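Long-range contact in DUF3247 family protein (PDB 2E12), which is of unknown function but adopts a novel variant of the Sm-like fold, which may point to a role in RNA binding: residues L18-V31 and I41-T53. Sequence-based numbering, arbitrary orientation.
Sequences LEHWVKLLDGQERV and IAGTVAVRPTIQT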
ATOM      1  N   LEU A  18       5.903   0.988   0.752  1.00  6.58           N
ATOM      2  CA  LEU A  18       6.698   0.141   1.634  1.00  6.58           C
ATOM      3  C   LEU A  18       5.912  -1.032   2.211  1.00  6.58           C
ATOM      4  O   LEU A  18       6.448  -2.133   2.348  1.00  6.58           O
ATOM      5  CB  LEU A  18       7.287   0.975   2.781  1.00  6.58           C
ATOM      6  CG  LEU A  18       8.402   1.960   2.412  1.00 17.56           C
ATOM      7  CD1 LEU A  18       8.710   2.871   3.592  1.00 28.54           C
ATOM      8  CD2 LEU A  18       9.645   1.185   1.999  1.00 28.54           C
ATOM      9  N   GLU A  19       4.645  -0.804   2.547  1.00  6.58           N
ATOM     10  CA  GLU A  19       3.816  -1.859   3.126  1.00  6.58           C
ATOM     11  C   GLU A  19       3.370  -2.911   2.118  1.00  6.58           C
ATOM     12  O   GLU A  19       3.275  -4.092   2.452  1.00  6.58           O
ATOM     13  CB  GLU A  19       2.598  -1.243   3.837  1.00  6.58           C
ATOM     14  CG  GLU A  19       2.972  -0.511   5.124  1.00 17.56           C
ATOM     15  CD  GLU A  19       1.803   0.219   5.764  1.00 28.54           C
ATOM     16  OE1 GLU A  19       1.191   1.075   5.093  1.00 39.52           O
ATOM     17  OE2 GLU A  19       1.501  -0.056   6.945  1.00 39.52           O
ATOM     18  N   HIS A  20       3.102  -2.489   0.883  1.00  6.58           N
ATOM     19  CA  HIS A  20       2.681  -3.430  -0.155  1.00  6.58           C
ATOM     20  C   HIS A  20       3.810  -4.421  -0.475  1.00  6.58           C
ATOM     21  O   HIS A  20       3.551  -5.582  -0.756  1.00  6.58           O
ATOM     22  CB  HIS A  20       2.275  -2.681  -1.430  1.00  6.58           C
ATOM     23  CG  HIS A  20       1.809  -3.577  -2.536  1.00 17.56           C
ATOM     24  ND1 HIS A  20       0.696  -4.381  -2.423  1.00 28.54           N
ATOM     25  CD2 HIS A  20       2.312  -3.799  -3.773  1.00 28.54           C
ATOM     26  CE1 HIS A  20       0.534  -5.064  -3.544  1.00 39.52           C
ATOM     27  NE2 HIS A  20       1.501  -4.728  -4.379  1.00 39.52           N
ATOM     28  N   TRP A  21       5.058  -3.954  -0.416  1.00  6.58           N
ATOM     29  CA  TRP A  21       6.219  -4.801  -0.700  1.00  6.58           C
ATOM     30  C   TRP A  21       6.325  -5.955   0.284  1.00  6.58           C
ATOM     31  O   TRP A  21       6.700  -7.070  -0.089  1.00  6.58           O
ATOM     32  CB  TRP A  21       7.517  -3.982  -0.645  1.00  6.58           C
ATOM     33  CG  TRP A  21       7.712  -3.012  -1.789  1.00 17.56           C
ATOM     34  CD1 TRP A  21       8.498  -1.894  -1.784  1.00 28.54           C
ATOM     35  CD2 TRP A  21       7.134  -3.088  -3.101  1.00 28.54           C
ATOM     36  NE1 TRP A  21       8.444  -1.269  -3.003  1.00 39.52           N
ATOM     37  CE2 TRP A  21       7.615  -1.979  -3.832  1.00 39.52           C
ATOM     38  CE3 TRP A  21       6.256  -3.983  -3.729  1.00 39.52           C
ATOM     39  CZ2 TRP A  21       7.249  -1.741  -5.160  1.00 50.50           C
ATOM     40  CZ3 TRP A  21       5.891  -3.745  -5.050  1.00 50.50           C
ATOM     41  CH2 TRP A  21       6.389  -2.632  -5.750  1.00 61.48           C
ATOM     42  N   VAL A  22       6.015  -5.682   1.548  1.00  6.58           N
ATOM     43  CA  VAL A  22       6.068  -6.718   2.573  1.00  6.58           C
ATOM     44  C   VAL A  22       5.076  -7.826   2.213  1.00  6.58           C
ATOM     45  O   VAL A  22       5.395  -9.002   2.285  1.00  6.58           O
ATOM     46  CB  VAL A  22       5.732  -6.131   3.971  1.00  6.58           C
ATOM     47  CG1 VAL A  22       5.765  -7.223   5.037  1.00 17.56           C
ATOM     48  CG2 VAL A  22       6.733  -5.027   4.314  1.00 17.56           C
ATOM     49  N   LYS A  23       3.878  -7.421   1.806  1.00  6.58           N
ATOM     50  CA  LYS A  23       2.824  -8.345   1.406  1.00  6.58           C
ATOM     51  C   LYS A  23       3.284  -9.266   0.277  1.00  6.58           C
ATOM     52  O   LYS A  23       2.815 -10.397   0.152  1.00  6.58           O
ATOM     53  CB  LYS A  23       1.593  -7.556   0.945  1.00  6.58           C
ATOM     54  CG  LYS A  23       0.801  -6.895   2.062  1.00 17.56           C
ATOM     55  CD  LYS A  23      -0.055  -7.908   2.802  1.00 28.54           C
ATOM     56  CE  LYS A  23      -0.881  -8.721   1.813  1.00 39.52           C
ATOM     57  NZ  LYS A  23      -1.506  -7.843   0.783  1.00 50.50           N
ATOM     58  N   LEU A  24       4.198  -8.772  -0.550  1.00  6.58           N
ATOM     59  CA  LEU A  24       4.711  -9.549  -1.665  1.00  6.58           C
ATOM     60  C   LEU A  24       6.050 -10.223  -1.346  1.00  6.58           C
ATOM     61  O   LEU A  24       6.599 -10.938  -2.177  1.00  6.58           O
ATOM     62  CB  LEU A  24       4.864  -8.650  -2.889  1.00  6.58           C
ATOM     63  CG  LEU A  24       3.591  -7.915  -3.323  1.00 17.56           C
ATOM     64  CD1 LEU A  24       3.912  -7.021  -4.516  1.00 28.54           C
ATOM     65  CD2 LEU A  24       2.497  -8.913  -3.674  1.00 28.54           C
ATOM     66  N   LEU A  25       6.572 -10.000  -0.145  1.00  6.58           N
ATOM     67  CA  LEU A  25       7.849 -10.595   0.243  1.00  6.58           C
ATOM     68  C   LEU A  25       7.715 -11.456   1.490  1.00  6.58           C
ATOM     69  O   LEU A  25       8.455 -11.276   2.463  1.00  6.58           O
ATOM     70  CB  LEU A  25       8.891  -9.499   0.505  1.00  6.58           C
ATOM     71  CG  LEU A  25       9.423  -8.718  -0.699  1.00 17.56           C
ATOM     72  CD1 LEU A  25      10.198  -7.494  -0.236  1.00 28.54           C
ATOM     73  CD2 LEU A  25      10.304  -9.627  -1.535  1.00 28.54           C
ATOM     74  N   ASP A  26       6.780 -12.397   1.466  1.00  2.75           N
ATOM     75  CA  ASP A  26       6.584 -13.251   2.621  1.00  2.75           C
ATOM     76  C   ASP A  26       7.815 -14.131   2.900  1.00  2.75           C
ATOM     77  O   ASP A  26       8.565 -14.496   1.989  1.00  2.75           O
ATOM     78  CB  ASP A  26       5.339 -14.123   2.434  1.00  2.75           C
ATOM     79  CG  ASP A  26       4.914 -14.802   3.719  1.00  2.75           C
ATOM     80  OD1 ASP A  26       4.106 -15.757   3.649  1.00  2.75           O
ATOM     81  OD2 ASP A  26       5.381 -14.381   4.810  1.00  2.75           O
ATOM     82  N   GLY A  27       8.015 -14.461   4.172  1.00  2.75           N
ATOM     83  CA  GLY A  27       9.148 -15.289   4.548  1.00  2.75           C
ATOM     84  C   GLY A  27       9.285 -16.548   3.706  1.00  2.75           C
ATOM     85  O   GLY A  27       8.300 -17.269   3.481  1.00  2.75           O
ATOM     86  N   GLN A  28      10.510 -16.782   3.223  1.00  2.75           N
ATOM     87  CA  GLN A  28      10.879 -17.952   2.414  1.00  2.75           C
ATOM     88  C   GLN A  28      10.338 -18.016   0.986  1.00  2.75           C
ATOM     89  O   GLN A  28      10.537 -19.014   0.303  1.00  2.75           O
ATOM     90  CB  GLN A  28      10.503 -19.253   3.152  1.00  2.75           C
ATOM     91  CG  GLN A  28      11.314 -19.521   4.415  1.00  2.75           C
ATOM     92  CD  GLN A  28      12.810 -19.645   4.147  1.00  2.75           C
ATOM     93  OE1 GLN A  28      13.265 -20.607   3.539  1.00  2.75           O
ATOM     94  NE2 GLN A  28      13.578 -18.664   4.602  1.00  2.75           N
ATOM     95  N   GLU A  29       9.665 -16.962   0.523  1.00  2.75           N
ATOM     96  CA  GLU A  29       9.117 -16.963  -0.832  1.00  2.75           C
ATOM     97  C   GLU A  29      10.212 -16.632  -1.840  1.00  2.75           C
ATOM     98  O   GLU A  29      11.069 -15.783  -1.585  1.00  2.75           O
ATOM     99  CB  GLU A  29       7.980 -15.940  -0.936  1.00  2.75           C
ATOM    100  CG  GLU A  29       7.132 -16.025  -2.198  1.00  2.75           C
ATOM    101  CD  GLU A  29       6.077 -17.125  -2.155  1.00  2.75           C
ATOM    102  OE1 GLU A  29       6.194 -18.082  -2.961  1.00  2.75           O
ATOM    103  OE2 GLU A  29       5.127 -17.040  -1.333  1.00  2.75           O
ATOM    104  N   ARG A  30      10.189 -17.312  -2.978  1.00  2.75           N
ATOM    105  CA  ARG A  30      11.184 -17.076  -4.021  1.00  2.75           C
ATOM    106  C   ARG A  30      10.668 -15.984  -4.941  1.00  2.75           C
ATOM    107  O   ARG A  30       9.560 -16.082  -5.477  1.00  2.75           O
ATOM    108  CB  ARG A  30      11.430 -18.358  -4.806  1.00  2.75           C
ATOM    109  CG  ARG A  30      12.270 -19.384  -4.059  1.00  2.75           C
ATOM    110  CD  ARG A  30      12.255 -20.720  -4.775  1.00  2.75           C
ATOM    111  NE  ARG A  30      12.890 -20.670  -6.091  1.00  2.75           N
ATOM    112  CZ  ARG A  30      12.577 -21.490  -7.086  1.00  2.75           C
ATOM    113  NH1 ARG A  30      11.641 -22.410  -6.901  1.00  2.75           N
ATOM    114  NH2 ARG A  30      13.194 -21.390  -8.257  1.00  2.75           N
ATOM    115  N   VAL A  31      11.462 -14.932  -5.111  1.00  6.58           N
ATOM    116  CA  VAL A  31      11.042 -13.822  -5.948  1.00  6.58           C
ATOM    117  C   VAL A  31      12.203 -13.196  -6.701  1.00  6.58           C
ATOM    118  O   VAL A  31      13.370 -13.502  -6.445  1.00  6.58           O
ATOM    119  CB  VAL A  31      10.385 -12.720  -5.092  1.00  6.58           C
ATOM    120  CG1 VAL A  31       9.207 -13.286  -4.316  1.00 17.56           C
ATOM    121  CG2 VAL A  31      11.411 -12.143  -4.130  1.00 17.56           C
ATOM    122  N   ILE A  41      17.833  -8.414  -8.122  1.00  6.58           N
ATOM    123  CA  ILE A  41      18.335  -9.544  -7.353  1.00  6.58           C
ATOM    124  C   ILE A  41      17.239 -10.587  -7.251  1.00  6.58           C
ATOM    125  O   ILE A  41      16.062 -10.254  -7.136  1.00  6.58           O
ATOM    126  CB  ILE A  41      18.767  -9.111  -5.930  1.00  6.58           C
ATOM    127  CG1 ILE A  41      19.305 -10.322  -5.162  1.00 17.56           C
ATOM    128  CG2 ILE A  41      17.583  -8.495  -5.186  1.00 17.56           C
ATOM    129  CD1 ILE A  41      19.974  -9.980  -3.844  1.00 28.54           C
ATOM    130  N   ALA A  42      17.623 -11.852  -7.308  1.00  6.58           N
ATOM    131  CA  ALA A  42      16.659 -12.934  -7.217  1.00  6.58           C
ATOM    132  C   ALA A  42      17.129 -13.891  -6.142  1.00  6.58           C
ATOM    133  O   ALA A  42      18.329 -14.049  -5.933  1.00  6.58           O
ATOM    134  CB  ALA A  42      16.555 -13.649  -8.535  1.00  6.58           C
ATOM    135  N   GLY A  43      16.180 -14.514  -5.455  1.00  6.58           N
ATOM    136  CA  GLY A  43      16.543 -15.445  -4.413  1.00  6.58           C
ATOM    137  C   GLY A  43      15.417 -15.733  -3.461  1.00  6.58           C
ATOM    138  O   GLY A  43      14.236 -15.562  -3.798  1.00  6.58           O
ATOM    139  N   THR A  44      15.776 -16.168  -2.259  1.00  2.75           N
ATOM    140  CA  THR A  44      14.767 -16.472  -1.259  1.00  2.75           C
ATOM    141  C   THR A  44      14.739 -15.443  -0.133  1.00  2.75           C
ATOM    142  O   THR A  44      15.779 -15.062   0.408  1.00  2.75           O
ATOM    143  CB  THR A  44      14.994 -17.869  -0.643  1.00  2.75           C
ATOM    144  OG1 THR A  44      15.264 -18.819  -1.678  1.00  2.75           O
ATOM    145  CG2 THR A  44      13.742 -18.323   0.100  1.00  2.75           C
ATOM    146  N   VAL A  45      13.537 -14.977   0.189  1.00  2.75           N
ATOM    147  CA  VAL A  45      13.327 -14.032   1.287  1.00  2.75           C
ATOM    148  C   VAL A  45      13.703 -14.793   2.561  1.00  2.75           C
ATOM    149  O   VAL A  45      12.996 -15.710   2.956  1.00  2.75           O
ATOM    150  CB  VAL A  45      11.840 -13.628   1.404  1.00  2.75           C
ATOM    151  CG1 VAL A  45      11.654 -12.636   2.570  1.00  2.75           C
ATOM    152  CG2 VAL A  45      11.355 -13.011   0.092  1.00  2.75           C
ATOM    153  N   ALA A  46      14.806 -14.409   3.203  1.00  2.75           N
ATOM    154  CA  ALA A  46      15.246 -15.094   4.421  1.00  2.75           C
ATOM    155  C   ALA A  46      14.203 -15.049   5.535  1.00  2.75           C
ATOM    156  O   ALA A  46      13.919 -16.055   6.169  1.00  2.75           O
ATOM    157  CB  ALA A  46      16.565 -14.489   4.917  1.00  2.75           C
ATOM    158  N   VAL A  47      13.632 -13.874   5.770  1.00  2.75           N
ATOM    159  CA  VAL A  47      12.632 -13.711   6.815  1.00  2.75           C
ATOM    160  C   VAL A  47      11.702 -12.566   6.395  1.00  2.75           C
ATOM    161  O   VAL A  47      12.159 -11.598   5.791  1.00  2.75           O
ATOM    162  CB  VAL A  47      13.323 -13.401   8.169  1.00  2.75           C
ATOM    163  CG1 VAL A  47      14.027 -12.047   8.106  1.00  2.75           C
ATOM    164  CG2 VAL A  47      12.318 -13.437   9.304  1.00  2.75           C
ATOM    165  N   ARG A  48      10.404 -12.679   6.684  1.00  6.58           N
ATOM    166  CA  ARG A  48       9.472 -11.616   6.303  1.00  6.58           C
ATOM    167  C   ARG A  48       9.993 -10.318   6.902  1.00  6.58           C
ATOM    168  O   ARG A  48      10.233 -10.238   8.107  1.00  6.58           O
ATOM    169  CB  ARG A  48       8.055 -11.894   6.826  1.00  6.58           C
ATOM    170  CG  ARG A  48       7.054 -10.785   6.479  1.00 17.56           C
ATOM    171  CD  ARG A  48       5.685 -11.000   7.129  1.00 28.54           C
ATOM    172  NE  ARG A  48       4.953 -12.124   6.551  1.00 39.52           N
ATOM    173  CZ  ARG A  48       3.724 -12.482   6.912  1.00 50.50           C
ATOM    174  NH1 ARG A  48       3.080 -11.806   7.853  1.00 61.48           N
ATOM    175  NH2 ARG A  48       3.136 -13.520   6.332  1.00 61.48           N
ATOM    176  N   PRO A  49      10.195  -9.288   6.064  1.00  6.58           N
ATOM    177  CA  PRO A  49      10.700  -8.005   6.564  1.00  6.58           C
ATOM    178  C   PRO A  49       9.624  -7.197   7.278  1.00  6.58           C
ATOM    179  O   PRO A  49       8.432  -7.488   7.158  1.00  6.58           O
ATOM    180  CB  PRO A  49      11.198  -7.320   5.299  1.00  6.58           C
ATOM    181  CG  PRO A  49      10.235  -7.806   4.266  1.00 17.56           C
ATOM    182  CD  PRO A  49      10.112  -9.281   4.591  1.00 28.54           C
ATOM    183  N   THR A  50      10.054  -6.184   8.025  1.00  6.58           N
ATOM    184  CA  THR A  50       9.124  -5.338   8.764  1.00  6.58           C
ATOM    185  C   THR A  50       9.473  -3.875   8.541  1.00  6.58           C
ATOM    186  O   THR A  50      10.647  -3.531   8.391  1.00  6.58           O
ATOM    187  CB  THR A  50       9.209  -5.628  10.272  1.00  6.58           C
ATOM    188  OG1 THR A  50      10.506  -5.257  10.753  1.00 17.56           O
ATOM    189  CG2 THR A  50       8.985  -7.110  10.542  1.00 17.56           C
ATOM    190  N   ILE A  51       8.461  -3.018   8.501  1.00  6.58           N
ATOM    191  CA  ILE A  51       8.699  -1.589   8.322  1.00  6.58           C
ATOM    192  C   ILE A  51       8.862  -1.000   9.721  1.00  6.58           C
ATOM    193  O   ILE A  51       8.049  -1.279  10.610  1.00  6.58           O
ATOM    194  CB  ILE A  51       7.510  -0.903   7.603  1.00  6.58           C
ATOM    195  CG1 ILE A  51       7.276  -1.564   6.240  1.00 17.56           C
ATOM    196  CG2 ILE A  51       7.793   0.579   7.424  1.00 17.56           C
ATOM    197  CD1 ILE A  51       8.484  -1.547   5.311  1.00 28.54           C
ATOM    198  N   GLN A  52       9.922  -0.217   9.923  1.00  6.58           N
ATOM    199  CA  GLN A  52      10.200   0.382  11.228  1.00  6.58           C
ATOM    200  C   GLN A  52      10.592   1.852  11.154  1.00  6.58           C
ATOM    201  O   GLN A  52      10.658   2.446  10.076  1.00  6.58           O
ATOM    202  CB  GLN A  52      11.338  -0.367  11.920  1.00  6.58           C
ATOM    203  CG  GLN A  52      11.169  -1.867  12.015  1.00 17.56           C
ATOM    204  CD  GLN A  52      12.463  -2.570  12.382  1.00 28.54           C
ATOM    205  OE1 GLN A  52      13.138  -2.193  13.339  1.00 39.52           O
ATOM    206  NE2 GLN A  52      12.811  -3.599  11.623  1.00 39.52           N
ATOM    207  N   THR A  53      10.866   2.420  12.326  1.00  6.58           N
ATOM    208  CA  THR A  53      11.288   3.817  12.461  1.00  6.58           C
ATOM    209  C   THR A  53      12.810   3.913  12.637  1.00  6.58           C
ATOM    210  O   THR A  53      13.407   3.196  13.449  1.00  6.58           O
ATOM    211  CB  THR A  53      10.627   4.480  13.683  1.00  6.58           C
ATOM    212  OG1 THR A  53       9.200   4.395  13.566  1.00 17.56           O
ATOM    213  CG2 THR A  53      11.046   5.939  13.778  1.00 17.56           C
TER
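The N-terminal helix of this Sm-like fold lies against the broken strand 44-55, and the turn leading from the helix into strand 30-35 is bonded to the same region: Val22 packs on Ile51, Asp26 pairs with Arg48, and Val31 bridges to Gly43. Val31 and Gly43 form an antiparallel hydrogen-bonded pair, Val31 N to Gly43 O and Gly43 N to Val31 O both 3.1 Å. Here the chain turns a corner from one sheet to the other, and the backbone angles of Gly43 would jam a beta carbon against the preceding carbonyl. Beyond the corner Val45 N meets Glu29 O almost straight (175°), while Val45 O takes Gln28 N at 2.7 Å. Gln28 follows Gly27 in a type II turn, and its bent side chain brings NE2 to hydrogen-bond Ala46 O from above its carbonyl plane, at a bent angle.

Val45 suits its place because two methyls let it cover the turn's carbonyls and Leu25 at once: CG2 approaches Leu25 CD2 at 3.9 Å and, more loosely, the CG2 of Val31. Val45 CG1 (3.5 Å) and Pro49 CD (3.4 Å) cover Leu25 O, buried without a polar partner. Leu25 also touches Leu67 and Val89, so this apolar cluster spans both sheets. Further along, Val22 rests CG1 on Pro49 O and CG2 on Ile51 CG1, 4.0 Å away. Ile51 CD1 reaches Leu18 CB.

Arg48 extends with CG anti to its backbone N (chi1 179°), then bends at chi3, forming a side-on salt bridge, with two bent hydrogen bonds from NE and NH2 to Asp26 OD2. Both nitrogens come from one face of the carboxylate, whose plane is turned 52° from the guanidinium. The guanidinium charge would stabilise the carboxylate in its ionised form; a partly solvent-exposed ion pair thus lies beside the apolar contacts of Val22 and Leu25 with the strand region.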